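Local coordinates for protein thermotoga maritima TmcAL (Thermotoga maritima, PDB 5Y0T) that belongs to the HIGH nucleotidyl transferase family of the HUP clan and holds adenosine-5'-rp-alpha-thio-triphosphate beside its central sheet, at residues A[96-101]-A[187-192]; A[101-106]-A[167-172]; A[110-115]-A[174-179]. One frame throughout, in Å; residues are numbered along the deposited sequence.

Interaction 1 (A[96-101]-A[187-192]). With TAT (adenosine-5'-rp-alpha-thio-triphosphate), chain E.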
# COMPACT_ATOMS: atom_id res chain seq x y z
N VAL A 96 -15.19 -3.94 -36.57
CA VAL A 96 -14.83 -5.35 -36.45
C VAL A 96 -16.01 -6.20 -36.89
O VAL A 96 -17.12 -5.95 -36.47
CB VAL A 96 -14.42 -5.71 -35.01
CG1 VAL A 96 -14.44 -7.23 -34.81
CG2 VAL A 96 -13.03 -5.12 -34.71
N THR A 97 -15.79 -7.09 -37.87
CA THR A 97 -16.86 -7.97 -38.35
C THR A 97 -16.79 -9.43 -37.92
O THR A 97 -17.82 -10.14 -37.92
CB THR A 97 -16.92 -7.95 -39.89
OG1 THR A 97 -15.67 -8.41 -40.41
CG2 THR A 97 -17.19 -6.53 -40.39
N ASP A 98 -15.60 -9.87 -37.50
CA ASP A 98 -15.31 -11.26 -37.21
C ASP A 98 -14.36 -11.36 -36.04
O ASP A 98 -13.36 -10.64 -35.99
CB ASP A 98 -14.66 -11.98 -38.41
CG ASP A 98 -15.59 -12.13 -39.59
OD1 ASP A 98 -15.64 -11.19 -40.43
OD2 ASP A 98 -16.24 -13.19 -39.71
N VAL A 99 -14.64 -12.28 -35.13
CA VAL A 99 -13.72 -12.57 -34.04
C VAL A 99 -13.42 -14.06 -34.02
O VAL A 99 -14.33 -14.89 -34.15
CB VAL A 99 -14.29 -12.12 -32.67
CG1 VAL A 99 -13.49 -12.73 -31.53
CG2 VAL A 99 -14.29 -10.60 -32.58
N VAL A 100 -12.14 -14.40 -33.90
CA VAL A 100 -11.68 -15.78 -33.87
C VAL A 100 -10.96 -16.07 -32.55
O VAL A 100 -10.01 -15.36 -32.19
CB VAL A 100 -10.69 -16.07 -35.02
CG1 VAL A 100 -10.22 -17.51 -34.96
CG2 VAL A 100 -11.33 -15.77 -36.38
N PHE A 101 -11.39 -17.10 -31.83
CA PHE A 101 -10.68 -17.47 -30.61
C PHE A 101 -10.26 -18.94 -30.64
O PHE A 101 -10.93 -19.75 -31.26
CB PHE A 101 -11.55 -17.20 -29.36
CG PHE A 101 -12.93 -17.84 -29.42
CD1 PHE A 101 -14.03 -17.11 -29.82
CD2 PHE A 101 -13.11 -19.16 -29.02
CE1 PHE A 101 -15.29 -17.69 -29.87
CE2 PHE A 101 -14.37 -19.74 -29.06
CZ PHE A 101 -15.46 -19.00 -29.49
N ARG A 187 -19.41 -11.82 -36.15
CA ARG A 187 -19.40 -13.26 -36.38
C ARG A 187 -18.25 -13.91 -35.61
O ARG A 187 -17.10 -13.48 -35.75
CB ARG A 187 -19.26 -13.58 -37.87
CG ARG A 187 -20.47 -13.19 -38.71
CD ARG A 187 -20.19 -13.41 -40.19
NE ARG A 187 -19.07 -12.59 -40.66
CZ ARG A 187 -19.19 -11.55 -41.47
NH1 ARG A 187 -20.38 -11.21 -41.94
NH2 ARG A 187 -18.11 -10.87 -41.85
N PHE A 188 -18.55 -14.93 -34.80
CA PHE A 188 -17.53 -15.61 -33.99
C PHE A 188 -17.10 -16.93 -34.63
O PHE A 188 -17.89 -17.60 -35.29
CB PHE A 188 -18.03 -15.84 -32.55
CG PHE A 188 -18.08 -14.57 -31.73
CD1 PHE A 188 -19.21 -13.77 -31.74
CD2 PHE A 188 -16.97 -14.16 -31.01
CE1 PHE A 188 -19.23 -12.59 -31.01
CE2 PHE A 188 -16.98 -12.98 -30.28
CZ PHE A 188 -18.11 -12.19 -30.27
N HIS A 189 -15.82 -17.25 -34.48
CA HIS A 189 -15.25 -18.47 -35.08
C HIS A 189 -14.31 -19.10 -34.07
O HIS A 189 -13.67 -18.39 -33.32
CB HIS A 189 -14.46 -18.18 -36.35
CG HIS A 189 -15.15 -17.27 -37.32
ND1 HIS A 189 -15.72 -17.74 -38.49
CD2 HIS A 189 -15.35 -15.93 -37.31
CE1 HIS A 189 -16.24 -16.72 -39.15
NE2 HIS A 189 -16.04 -15.62 -38.45
N THR A 190 -14.21 -20.43 -34.09
CA THR A 190 -13.19 -21.13 -33.31
C THR A 190 -12.08 -21.59 -34.23
O THR A 190 -12.31 -21.83 -35.41
CB THR A 190 -13.75 -22.39 -32.58
OG1 THR A 190 -14.12 -23.38 -33.56
CG2 THR A 190 -14.95 -22.07 -31.74
N ILE A 191 -10.87 -21.68 -33.69
CA ILE A 191 -9.86 -22.53 -34.28
C ILE A 191 -9.38 -23.50 -33.21
O ILE A 191 -9.46 -23.20 -32.02
CB ILE A 191 -8.67 -21.72 -34.89
CG1 ILE A 191 -8.01 -20.80 -33.84
CG2 ILE A 191 -9.15 -20.91 -36.09
CD1 ILE A 191 -6.77 -21.39 -33.21
N LYS A 192 -8.90 -24.66 -33.63
CA LYS A 192 -8.45 -25.68 -32.69
C LYS A 192 -7.14 -25.30 -31.99
O LYS A 192 -6.15 -25.03 -32.66
CB LYS A 192 -8.26 -27.02 -33.40
CG LYS A 192 -7.80 -28.15 -32.46
CD LYS A 192 -8.96 -28.68 -31.61
CE LYS A 192 -8.50 -29.82 -30.70
NZ LYS A 192 -7.73 -29.29 -29.52
N1 TAT E . -3.03 -23.15 -30.40
C2 TAT E . -4.00 -22.40 -30.95
N3 TAT E . -4.40 -21.22 -30.44
C4 TAT E . -3.82 -20.72 -29.32
C5 TAT E . -2.74 -21.47 -28.68
C6 TAT E . -2.36 -22.76 -29.30
N6 TAT E . -1.37 -23.52 -28.77
N7 TAT E . -2.34 -20.74 -27.61
C8 TAT E . -3.10 -19.61 -27.58
N9 TAT E . -3.98 -19.61 -28.60
PA TAT E . -3.94 -15.46 -25.05
PB TAT E . -3.85 -18.05 -23.66
PG TAT E . -1.87 -19.96 -22.78
C1' TAT E . -4.98 -18.56 -28.87
O1A TAT E . -0.59 -20.38 -23.48
O1B TAT E . -4.29 -17.95 -22.23
S1G TAT E . -5.71 -14.93 -24.42
C2' TAT E . -5.91 -18.39 -27.67
O2' TAT E . -6.91 -19.41 -27.62
O2A TAT E . -2.88 -14.38 -25.16
O2B TAT E . -4.77 -18.68 -24.67
O2G TAT E . -1.62 -19.33 -21.43
C3' TAT E . -6.46 -17.00 -27.90
O3' TAT E . -7.59 -17.04 -28.80
O3A TAT E . -3.28 -16.61 -24.13
O3B TAT E . -2.40 -18.77 -23.74
O3G TAT E . -2.99 -20.97 -22.77
C4' TAT E . -5.30 -16.28 -28.58
O4' TAT E . -4.39 -17.28 -29.05
C5' TAT E . -4.56 -15.35 -27.61
O5' TAT E . -4.12 -16.13 -26.50
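The R187 side chain runs alongside D98 and grips its carboxylate side-on in a salt bridge. A bend at chi3 (-61°) brings R187 NE to 3.0 Å from D98 OD2, while R187 NH2 lies 2.9 Å from D98 OD1. Both oxygens stay near the guanidinium plane, yet the nitrogens reach them from above the carboxylate plane, since the two planes are 41° apart. H189 NE2 donates to the anti lone pair of D98 OD2 at 2.7 Å, with the oxygen close to the imidazole plane. T97 OG1 gives its proton to the anti lone pair of OD1, so each oxygen of this buried carboxylate accepts two hydrogen bonds; such surroundings would probably keep D98 ionised. On the same sheet face, the V100 and I191 side chains cross at about a right angle, V100 CG1 3.7 Å from I191 CG2.

The opposite face is mainly apolar, although T190 OG1 bonds to N106. F188 lies along V99, F188 CE2 against V99 CB at 3.7 Å, and the F101 ring runs beside T190, F101 CE2 to T190 CG2 at 3.6 Å. The side chains of F101 and F188 run at about a right angle to each other, F188 CD2 standing at the edge of the F101 ring, while H189 O sits over one face of that ring. Helix 167-182 covers F188, and helix 108-120 covers F101 and T190.

Five backbone hydrogen bonds, alternating in direction from R187 N to T97 O through to I191 N to F101 O, are the pattern of a parallel pair, and the short strand axes are 23° apart. I191 CD1 approaches TAT N3 to 3.6 Å, so the nucleotide lies past the carboxyl ends of the parallel strands, as in the Rossmann-like core of the HUP clan.

Interaction 2 (A[101-106]-A[167-172]). With TAT (adenosine-5'-rp-alpha-thio-triphosphate), chain E.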
# COMPACT_ATOMS: atom_id res chain seq x y z
N PHE A 101 -11.39 -17.10 -31.83
CA PHE A 101 -10.68 -17.47 -30.61
C PHE A 101 -10.26 -18.94 -30.64
O PHE A 101 -10.93 -19.75 -31.26
CB PHE A 101 -11.55 -17.20 -29.36
CG PHE A 101 -12.93 -17.84 -29.42
CD1 PHE A 101 -14.03 -17.11 -29.82
CD2 PHE A 101 -13.11 -19.16 -29.02
CE1 PHE A 101 -15.29 -17.69 -29.87
CE2 PHE A 101 -14.37 -19.74 -29.06
CZ PHE A 101 -15.46 -19.00 -29.49
N GLY A 102 -9.16 -19.26 -29.97
CA GLY A 102 -8.71 -20.63 -29.85
C GLY A 102 -9.64 -21.41 -28.96
O GLY A 102 -10.17 -20.88 -27.98
N SER A 103 -9.85 -22.68 -29.31
CA SER A 103 -10.86 -23.52 -28.66
C SER A 103 -10.36 -24.95 -28.48
O SER A 103 -9.68 -25.50 -29.35
CB SER A 103 -12.15 -23.48 -29.50
OG SER A 103 -13.02 -24.56 -29.22
N GLU A 104 -10.67 -25.57 -27.34
CA GLU A 104 -10.27 -26.96 -27.14
C GLU A 104 -11.09 -27.89 -28.02
O GLU A 104 -10.56 -28.89 -28.56
CB GLU A 104 -10.42 -27.36 -25.66
CG GLU A 104 -9.44 -26.66 -24.70
CD GLU A 104 -9.97 -25.34 -24.16
OE1 GLU A 104 -11.03 -24.86 -24.64
OE2 GLU A 104 -9.31 -24.77 -23.26
N SER A 105 -12.38 -27.63 -28.11
CA SER A 105 -13.28 -28.48 -28.90
C SER A 105 -13.30 -28.10 -30.38
O SER A 105 -13.56 -28.95 -31.22
CB SER A 105 -14.70 -28.41 -28.35
OG SER A 105 -15.22 -27.11 -28.54
N ASN A 106 -13.04 -26.83 -30.67
CA ASN A 106 -13.21 -26.27 -32.02
C ASN A 106 -14.65 -26.49 -32.53
O ASN A 106 -14.88 -26.79 -33.71
CB ASN A 106 -12.19 -26.88 -33.00
CG ASN A 106 -12.06 -26.08 -34.29
OD1 ASN A 106 -12.23 -24.86 -34.30
ND2 ASN A 106 -11.79 -26.77 -35.39
N SER A 167 -10.97 -24.17 -20.16
CA SER A 167 -10.90 -22.71 -19.98
C SER A 167 -11.26 -21.91 -21.23
O SER A 167 -12.05 -20.95 -21.18
CB SER A 167 -9.50 -22.30 -19.52
OG SER A 167 -9.14 -22.93 -18.30
N ASN A 168 -10.68 -22.28 -22.36
CA ASN A 168 -10.81 -21.44 -23.54
C ASN A 168 -12.22 -21.50 -24.14
O ASN A 168 -12.71 -20.49 -24.65
CB ASN A 168 -9.74 -21.82 -24.56
CG ASN A 168 -8.34 -21.39 -24.11
OD1 ASN A 168 -7.95 -20.24 -24.31
ND2 ASN A 168 -7.60 -22.30 -23.50
N ASP A 169 -12.87 -22.65 -24.04
CA ASP A 169 -14.26 -22.77 -24.51
C ASP A 169 -15.22 -22.02 -23.59
O ASP A 169 -16.18 -21.42 -24.07
CB ASP A 169 -14.64 -24.25 -24.67
CG ASP A 169 -14.18 -24.82 -26.01
OD1 ASP A 169 -13.75 -24.01 -26.86
OD2 ASP A 169 -14.26 -26.05 -26.25
N ILE A 170 -14.97 -22.03 -22.28
CA ILE A 170 -15.73 -21.18 -21.36
C ILE A 170 -15.66 -19.70 -21.78
O ILE A 170 -16.69 -19.02 -21.87
CB ILE A 170 -15.20 -21.27 -19.93
CG1 ILE A 170 -15.28 -22.71 -19.43
CG2 ILE A 170 -15.99 -20.34 -19.01
CD1 ILE A 170 -14.47 -22.95 -18.16
N LEU A 171 -14.44 -19.22 -21.98
CA LEU A 171 -14.24 -17.86 -22.49
C LEU A 171 -15.02 -17.63 -23.77
O LEU A 171 -15.65 -16.58 -23.94
CB LEU A 171 -12.75 -17.60 -22.73
CG LEU A 171 -11.96 -16.99 -21.59
CD1 LEU A 171 -10.48 -17.01 -21.93
CD2 LEU A 171 -12.44 -15.57 -21.32
N GLY A 172 -14.95 -18.60 -24.68
CA GLY A 172 -15.66 -18.52 -25.95
C GLY A 172 -17.15 -18.27 -25.78
O GLY A 172 -17.73 -17.42 -26.45
N1 TAT E . -3.03 -23.15 -30.40
C2 TAT E . -4.00 -22.40 -30.95
N3 TAT E . -4.40 -21.22 -30.44
C4 TAT E . -3.82 -20.72 -29.32
C5 TAT E . -2.74 -21.47 -28.68
C6 TAT E . -2.36 -22.76 -29.30
N6 TAT E . -1.37 -23.52 -28.77
N7 TAT E . -2.34 -20.74 -27.61
C8 TAT E . -3.10 -19.61 -27.58
N9 TAT E . -3.98 -19.61 -28.60
PA TAT E . -3.94 -15.46 -25.05
PB TAT E . -3.85 -18.05 -23.66
PG TAT E . -1.87 -19.96 -22.78
C1' TAT E . -4.98 -18.56 -28.87
O1A TAT E . -0.59 -20.38 -23.48
O1B TAT E . -4.29 -17.95 -22.23
S1G TAT E . -5.71 -14.93 -24.42
C2' TAT E . -5.91 -18.39 -27.67
O2' TAT E . -6.91 -19.41 -27.62
O2A TAT E . -2.88 -14.38 -25.16
O2B TAT E . -4.77 -18.68 -24.67
O2G TAT E . -1.62 -19.33 -21.43
C3' TAT E . -6.46 -17.00 -27.90
O3' TAT E . -7.59 -17.04 -28.80
O3A TAT E . -3.28 -16.61 -24.13
O3B TAT E . -2.40 -18.77 -23.74
O3G TAT E . -2.99 -20.97 -22.77
C4' TAT E . -5.30 -16.28 -28.58
O4' TAT E . -4.39 -17.28 -29.05
C5' TAT E . -4.56 -15.35 -27.61
O5' TAT E . -4.12 -16.13 -26.50
O HOH W 1 -11.00 -18.81 -26.19
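D169 turns its carboxylate between two serines, and its two oxygens are taken by different residues. S103 OG, anti to its backbone N (chi1 161°), donates to the syn lone pair of D169 OD1 at a short 2.5 Å. D169 OD2 is met from above the carboxylate plane by S105 OG at 2.7 Å and also by S105 N. The same S103 OG accepts from N106 N, an ST motif that bends the chain as it leaves strand 98-103. E104 bends at chi2 (89°) and crosses N168 at about a right angle. N168 N reaches the syn lone pair of E104 OE2 at 3.0 Å, whereas N168 ND2 donates to that oxygen from above the carboxylate plane. N168 N belongs to the first turn of helix 167-182, whose amino end would tend to offset the nearby charges of E104 and D169, with E104 OE1 3.6 Å from D169 OD1. Farther along the helix, G172 CA lies over one face of the F101 ring, 3.8 Å from its centroid, a CH-pi contact. A water donates to both G102 O and N168 O, bridging strand and helix. G102 N donates a nearly straight hydrogen bond (176°) to TAT O3', 3.0 Å away.

Interaction 3 (A[110-115]-A[174-179])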
# COMPACT_ATOMS: atom_id res chain seq x y z
N PHE A 110 -21.72 -25.66 -30.88
CA PHE A 110 -21.98 -25.99 -29.48
C PHE A 110 -21.88 -24.74 -28.60
O PHE A 110 -22.76 -24.48 -27.77
CB PHE A 110 -21.02 -27.08 -28.97
CG PHE A 110 -21.03 -27.23 -27.47
CD1 PHE A 110 -22.09 -27.86 -26.83
CD2 PHE A 110 -20.00 -26.72 -26.70
CE1 PHE A 110 -22.12 -27.98 -25.44
CE2 PHE A 110 -20.02 -26.83 -25.32
CZ PHE A 110 -21.08 -27.46 -24.69
N LEU A 111 -20.84 -23.93 -28.81
CA LEU A 111 -20.63 -22.76 -27.96
C LEU A 111 -21.73 -21.72 -28.16
O LEU A 111 -22.18 -21.07 -27.21
CB LEU A 111 -19.26 -22.13 -28.24
CG LEU A 111 -18.08 -23.08 -28.05
CD1 LEU A 111 -16.77 -22.34 -28.32
CD2 LEU A 111 -18.09 -23.67 -26.65
N GLN A 112 -22.18 -21.57 -29.40
CA GLN A 112 -23.26 -20.64 -29.70
C GLN A 112 -24.58 -21.09 -29.07
O GLN A 112 -25.34 -20.26 -28.58
CB GLN A 112 -23.41 -20.47 -31.21
CG GLN A 112 -22.48 -19.38 -31.78
CD GLN A 112 -22.33 -19.45 -33.29
OE1 GLN A 112 -22.93 -20.31 -33.95
NE2 GLN A 112 -21.53 -18.55 -33.85
N ARG A 113 -24.85 -22.39 -29.10
CA ARG A 113 -26.06 -22.92 -28.46
C ARG A 113 -26.05 -22.61 -26.98
O ARG A 113 -27.07 -22.20 -26.41
CB ARG A 113 -26.21 -24.43 -28.68
CG ARG A 113 -27.27 -24.81 -29.71
CD ARG A 113 -27.63 -26.32 -29.67
NE ARG A 113 -26.46 -27.19 -29.75
CZ ARG A 113 -25.74 -27.40 -30.85
NH1 ARG A 113 -26.06 -26.79 -31.99
NH2 ARG A 113 -24.69 -28.23 -30.82
N VAL A 114 -24.91 -22.82 -26.33
CA VAL A 114 -24.82 -22.56 -24.90
C VAL A 114 -24.96 -21.07 -24.63
O VAL A 114 -25.71 -20.67 -23.73
CB VAL A 114 -23.50 -23.08 -24.29
CG1 VAL A 114 -23.35 -22.59 -22.85
CG2 VAL A 114 -23.46 -24.60 -24.34
N ALA A 115 -24.28 -20.24 -25.42
CA ALA A 115 -24.38 -18.79 -25.19
C ALA A 115 -25.82 -18.31 -25.32
O ALA A 115 -26.25 -17.44 -24.56
CB ALA A 115 -23.48 -18.03 -26.15
N GLU A 174 -18.53 -17.00 -23.18
CA GLU A 174 -18.70 -15.67 -22.61
C GLU A 174 -18.53 -14.56 -23.65
O GLU A 174 -19.22 -13.55 -23.57
CB GLU A 174 -17.73 -15.45 -21.45
CG GLU A 174 -17.90 -16.43 -20.26
CD GLU A 174 -19.12 -16.15 -19.39
OE1 GLU A 174 -19.97 -15.32 -19.76
OE2 GLU A 174 -19.24 -16.78 -18.31
N TYR A 175 -17.63 -14.73 -24.63
CA TYR A 175 -17.52 -13.72 -25.71
C TYR A 175 -18.83 -13.62 -26.47
O TYR A 175 -19.32 -12.53 -26.78
CB TYR A 175 -16.41 -14.05 -26.74
CG TYR A 175 -14.99 -14.10 -26.22
CD1 TYR A 175 -14.51 -13.15 -25.33
CD2 TYR A 175 -14.13 -15.13 -26.64
CE1 TYR A 175 -13.21 -13.22 -24.86
CE2 TYR A 175 -12.81 -15.20 -26.16
CZ TYR A 175 -12.36 -14.24 -25.28
OH TYR A 175 -11.08 -14.31 -24.79
N ILE A 176 -19.39 -14.78 -26.82
CA ILE A 176 -20.58 -14.83 -27.63
C ILE A 176 -21.77 -14.29 -26.83
O ILE A 176 -22.58 -13.51 -27.34
CB ILE A 176 -20.86 -16.27 -28.12
CG1 ILE A 176 -19.74 -16.74 -29.06
CG2 ILE A 176 -22.20 -16.35 -28.84
CD1 ILE A 176 -19.70 -18.25 -29.27
N HIS A 177 -21.85 -14.70 -25.57
CA HIS A 177 -22.91 -14.21 -24.69
C HIS A 177 -22.84 -12.69 -24.59
O HIS A 177 -23.87 -12.03 -24.70
CB HIS A 177 -22.79 -14.84 -23.31
CG HIS A 177 -23.89 -14.43 -22.37
ND1 HIS A 177 -23.77 -14.55 -21.00
CD2 HIS A 177 -25.11 -13.90 -22.60
CE1 HIS A 177 -24.88 -14.10 -20.43
NE2 HIS A 177 -25.71 -13.71 -21.38
N SER A 178 -21.64 -12.15 -24.39
CA SER A 178 -21.44 -10.69 -24.35
C SER A 178 -21.91 -10.00 -25.62
O SER A 178 -22.58 -8.97 -25.57
CB SER A 178 -19.96 -10.37 -24.10
OG SER A 178 -19.60 -10.71 -22.77
N ALA A 179 -21.57 -10.56 -26.77
CA ALA A 179 -22.00 -9.98 -28.04
C ALA A 179 -23.52 -9.97 -28.12
O ALA A 179 -24.11 -9.00 -28.59
CB ALA A 179 -21.42 -10.74 -29.20
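A115 and I176 form the tight part of this helix-helix contact. A115 CB points at the other helix and meets I176 CG2 at 3.4 Å, closer than usual for two carbons. The branch is placed by I176 chi1 (-64°), which sets CG2 anti to the backbone N and leaves CG1 beside it, anti to the carbonyl carbon. I176 CB is also near, 3.7 Å from A115 CB. With so small a side chain at A115, the backbones can approach here: A115 CA and H177 CA are 4.8 Å apart.

Packing relaxes one turn back along helix 108-120. The extended end of I176, CD1, rests 4.0 Å from L111 CB and 3.9 Å from Q112 CG. Q112 crosses I176 at about a right angle and touches it through the aliphatic part of its chain, at a partly exposed position. H177, also partly exposed, turns its CB no nearer than 4.3 Å to A115 CB.

The segment axes approach to 8.6 Å with a crossing angle of -50°, so the helices diverge from a short shared patch, and the contact between the segments rests on apolar packing. Outside it, E174 forms a salt bridge with R143, and L111 and I176 also reach T190 and F188 of strand 187-192, respectively. Both helices thus pack on one side of the sheet. They lie on the helical connection that leads from strand 98-103 to its parallel neighbour 187-192, an elaborated beta-alpha-beta crossover of the alpha/beta fold.

F101 joins interactions 1 and 2, whose centres are 11 Å apart: its strand pairs with 187-192 and then leads into the turn that meets helix 167-182. Where the two contacts touch, S103 N lies 2.8 Å from I191 O, extending the parallel pairing. Interaction 3 lies over the face of that sheet that carries F101 and F188, its centre 12 Å from that of interaction 1. F101 CE2 meets L111 CD1 at 3.6 Å, and F188 CE1 meets A179 CB at 3.4 Å, tying strands to helices. Interactions 1 and 2 both touch TAT, whereas in interaction 3 the L111 side chain stays about 10 Å from it.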